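PDB 5EK8: lipoxygenase from Cyanothece sp., which probably uses a non-heme iron to add molecular oxygen to polyunsaturated fatty acids, as a 9R-lipoxygenase. Local coordinates for residues L68-L73 with T92-R97. Sequence-based numbering, arbitrary orientation.
Sequences LHNIEL and TDQNGR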
ATOM      1  N   LEU A  68      12.607 -23.375  -4.640  1.00 58.06           N
ATOM      2  CA  LEU A  68      11.193 -23.054  -4.815  1.00 56.56           C
ATOM      3  C   LEU A  68      10.369 -24.186  -4.214  1.00 54.27           C
ATOM      4  O   LEU A  68      10.115 -25.200  -4.861  1.00 55.46           O
ATOM      5  CB  LEU A  68      10.853 -22.858  -6.293  1.00 58.03           C
ATOM      6  CG  LEU A  68       9.516 -22.203  -6.633  1.00 59.71           C
ATOM      7  CD1 LEU A  68       9.493 -20.771  -6.155  1.00 57.21           C
ATOM      8  CD2 LEU A  68       9.255 -22.265  -8.131  1.00 62.80           C
ATOM      9  N   HIS A  69       9.959 -23.998  -2.967  1.00 51.34           N
ATOM     10  CA  HIS A  69       9.433 -25.080  -2.148  1.00 53.41           C
ATOM     11  C   HIS A  69       7.921 -25.251  -2.212  1.00 58.24           C
ATOM     12  O   HIS A  69       7.176 -24.274  -2.292  1.00 59.46           O
ATOM     13  CB  HIS A  69       9.841 -24.850  -0.698  1.00 51.05           C
ATOM     14  CG  HIS A  69       9.413 -23.520  -0.167  1.00 49.19           C
ATOM     15  ND1 HIS A  69      10.167 -22.375  -0.331  1.00 49.08           N
ATOM     16  CD2 HIS A  69       8.306 -23.144   0.512  1.00 53.62           C
ATOM     17  CE1 HIS A  69       9.546 -21.358   0.233  1.00 54.23           C
ATOM     18  NE2 HIS A  69       8.410 -21.796   0.750  1.00 55.40           N
ATOM     19  N   ASN A  70       7.485 -26.509  -2.163  1.00 61.97           N
ATOM     20  CA  ASN A  70       6.075 -26.865  -2.016  1.00 62.79           C
ATOM     21  C   ASN A  70       5.174 -26.203  -3.051  1.00 65.21           C
ATOM     22  O   ASN A  70       4.062 -25.777  -2.737  1.00 66.76           O
ATOM     23  CB  ASN A  70       5.581 -26.509  -0.608  1.00 62.46           C
ATOM     24  CG  ASN A  70       6.498 -27.028   0.487  1.00 64.18           C
ATOM     25  OD1 ASN A  70       7.343 -27.893   0.254  1.00 62.89           O
ATOM     26  ND2 ASN A  70       6.331 -26.499   1.693  1.00 64.72           N
ATOM     27  N   ILE A  71       5.659 -26.105  -4.283  1.00 64.46           N
ATOM     28  CA  ILE A  71       4.871 -25.503  -5.345  1.00 63.97           C
ATOM     29  C   ILE A  71       4.440 -26.589  -6.324  1.00 69.33           C
ATOM     30  O   ILE A  71       5.175 -27.551  -6.567  1.00 72.48           O
ATOM     31  CB  ILE A  71       5.653 -24.381  -6.066  1.00 59.88           C
ATOM     32  CG1 ILE A  71       4.690 -23.430  -6.777  1.00 54.03           C
ATOM     33  CG2 ILE A  71       6.705 -24.952  -7.017  1.00 59.40           C
ATOM     34  CD1 ILE A  71       5.280 -22.068  -7.031  1.00 48.77           C
ATOM     35  N   GLU A  72       3.228 -26.455  -6.853  1.00 71.10           N
ATOM     36  CA  GLU A  72       2.658 -27.500  -7.690  1.00 71.75           C
ATOM     37  C   GLU A  72       3.263 -27.483  -9.084  1.00 66.81           C
ATOM     38  O   GLU A  72       3.494 -26.423  -9.669  1.00 65.31           O
ATOM     39  CB  GLU A  72       1.133 -27.368  -7.767  1.00 75.13           C
ATOM     40  CG  GLU A  72       0.418 -27.832  -6.506  1.00 81.24           C
ATOM     41  CD  GLU A  72      -1.081 -27.588  -6.543  1.00 86.84           C
ATOM     42  OE1 GLU A  72      -1.688 -27.721  -7.629  1.00 88.39           O
ATOM     43  OE2 GLU A  72      -1.654 -27.260  -5.482  1.00 87.61           O
ATOM     44  N   LEU A  73       3.523 -28.677  -9.599  1.00 62.99           N
ATOM     45  CA  LEU A  73       4.089 -28.848 -10.925  1.00 63.70           C
ATOM     46  C   LEU A  73       3.211 -29.771 -11.753  1.00 63.37           C
ATOM     47  O   LEU A  73       2.721 -30.787 -11.256  1.00 61.79           O
ATOM     48  CB  LEU A  73       5.507 -29.412 -10.836  1.00 63.96           C
ATOM     49  CG  LEU A  73       6.700 -28.478 -11.030  1.00 58.75           C
ATOM     50  CD1 LEU A  73       6.464 -27.122 -10.394  1.00 50.82           C
ATOM     51  CD2 LEU A  73       7.935 -29.135 -10.436  1.00 62.98           C
ATOM     52  N   THR A  92       6.883 -29.833  -5.479  1.00 59.17           N
ATOM     53  CA  THR A  92       8.276 -29.795  -5.064  1.00 57.32           C
ATOM     54  C   THR A  92       8.360 -30.020  -3.557  1.00 60.48           C
ATOM     55  O   THR A  92       7.441 -29.651  -2.825  1.00 61.52           O
ATOM     56  CB  THR A  92       8.929 -28.449  -5.414  1.00 54.04           C
ATOM     57  OG1 THR A  92       8.177 -27.388  -4.808  1.00 50.90           O
ATOM     58  CG2 THR A  92       8.961 -28.248  -6.921  1.00 50.49           C
ATOM     59  N   ASP A  93       9.449 -30.623  -3.084  1.00 60.11           N
ATOM     60  CA  ASP A  93       9.661 -30.708  -1.642  1.00 60.86           C
ATOM     61  C   ASP A  93      10.267 -29.399  -1.156  1.00 62.49           C
ATOM     62  O   ASP A  93      10.356 -28.429  -1.913  1.00 52.05           O
ATOM     63  CB  ASP A  93      10.543 -31.911  -1.252  1.00 62.03           C
ATOM     64  CG  ASP A  93      11.914 -31.909  -1.930  1.00 63.64           C
ATOM     65  OD1 ASP A  93      12.461 -33.015  -2.139  1.00 57.63           O
ATOM     66  OD2 ASP A  93      12.454 -30.827  -2.241  1.00 62.16           O
ATOM     67  N   GLN A  94      10.690 -29.376   0.104  1.00 64.20           N
ATOM     68  CA  GLN A  94      11.208 -28.153   0.707  1.00 59.48           C
ATOM     69  C   GLN A  94      12.538 -27.738   0.082  1.00 61.34           C
ATOM     70  O   GLN A  94      12.951 -26.583   0.194  1.00 62.84           O
ATOM     71  CB  GLN A  94      11.351 -28.328   2.217  1.00 61.00           C
ATOM     72  CG  GLN A  94      10.029 -28.582   2.917  1.00 70.59           C
ATOM     73  CD  GLN A  94      10.184 -28.812   4.412  1.00 81.17           C
ATOM     74  OE1 GLN A  94      11.207 -29.329   4.870  1.00 86.33           O
ATOM     75  NE2 GLN A  94       9.167 -28.425   5.181  1.00 81.54           N
ATOM     76  N   ASN A  95      13.193 -28.678  -0.595  1.00 62.20           N
ATOM     77  CA  ASN A  95      14.426 -28.380  -1.312  1.00 64.22           C
ATOM     78  C   ASN A  95      14.176 -28.102  -2.789  1.00 63.14           C
ATOM     79  O   ASN A  95      15.115 -28.044  -3.582  1.00 61.09           O
ATOM     80  CB  ASN A  95      15.422 -29.530  -1.172  1.00 71.40           C
ATOM     81  CG  ASN A  95      15.689 -29.900   0.276  1.00 76.11           C
ATOM     82  OD1 ASN A  95      15.810 -31.078   0.612  1.00 80.71           O
ATOM     83  ND2 ASN A  95      15.772 -28.893   1.144  1.00 71.98           N
ATOM     84  N   GLY A  96      12.907 -27.930  -3.152  1.00 64.74           N
ATOM     85  CA  GLY A  96      12.535 -27.627  -4.523  1.00 61.77           C
ATOM     86  C   GLY A  96      12.665 -28.820  -5.449  1.00 63.82           C
ATOM     87  O   GLY A  96      12.476 -28.700  -6.659  1.00 66.79           O
ATOM     88  N   ARG A  97      12.989 -29.975  -4.879  1.00 63.54           N
ATOM     89  CA  ARG A  97      13.139 -31.196  -5.660  1.00 65.31           C
ATOM     90  C   ARG A  97      11.783 -31.848  -5.925  1.00 67.70           C
ATOM     91  O   ARG A  97      10.866 -31.757  -5.109  1.00 69.66           O
ATOM     92  CB  ARG A  97      14.074 -32.177  -4.949  1.00 63.61           C
ATOM     93  CG  ARG A  97      15.520 -31.715  -4.884  1.00 61.44           C
ATOM     94  CD  ARG A  97      16.425 -32.789  -4.304  1.00 65.66           C
ATOM     95  NE  ARG A  97      17.837 -32.452  -4.470  1.00 69.77           N
ATOM     96  CZ  ARG A  97      18.575 -31.823  -3.560  1.00 72.38           C
ATOM     97  NH1 ARG A  97      18.045 -31.457  -2.401  1.00 72.13           N
ATOM     98  NH2 ARG A  97      19.850 -31.560  -3.812  1.00 74.21           N
TER
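T92 lies against the L68-L73 backbone where strand 82-91 ends and a type I beta turn, D93 to G96, leads into strand 97-102 of the N-terminal PLAT beta-sandwich. OG1, held between the backbone N and carbonyl carbon of T92 (chi1 57°), does most of the work: it donates to L68 O at 2.9 Å, in the carbonyl plane on a lone pair, and accepts a nearly straight bond from I71 N (2.9 Å, 170°). T92 N returns a bond to I71 O at 3.1 Å, and I71 CG2 lies alongside OG1. The methyl CG2 takes the apolar side, reaching L73 CD2 at 3.8 Å. An alanine in place of T92 would probably leave L68 O and I71 N without this shared mate and open a gap beside L73. The buried end is thus compact, whereas toward the partly exposed D93 and Q94 the contact with 68-73 is looser: N70 N makes a weak bond to D93 O, and Q94 CG merely brushes N70 OD1. H69 NE2 and N70 ND2 reach the helical domain, bonding N377 O and E484 OE2. Just past the turn, R97 N bonds D93 OD2 at 2.8 Å, meeting it from above the carboxylate plane.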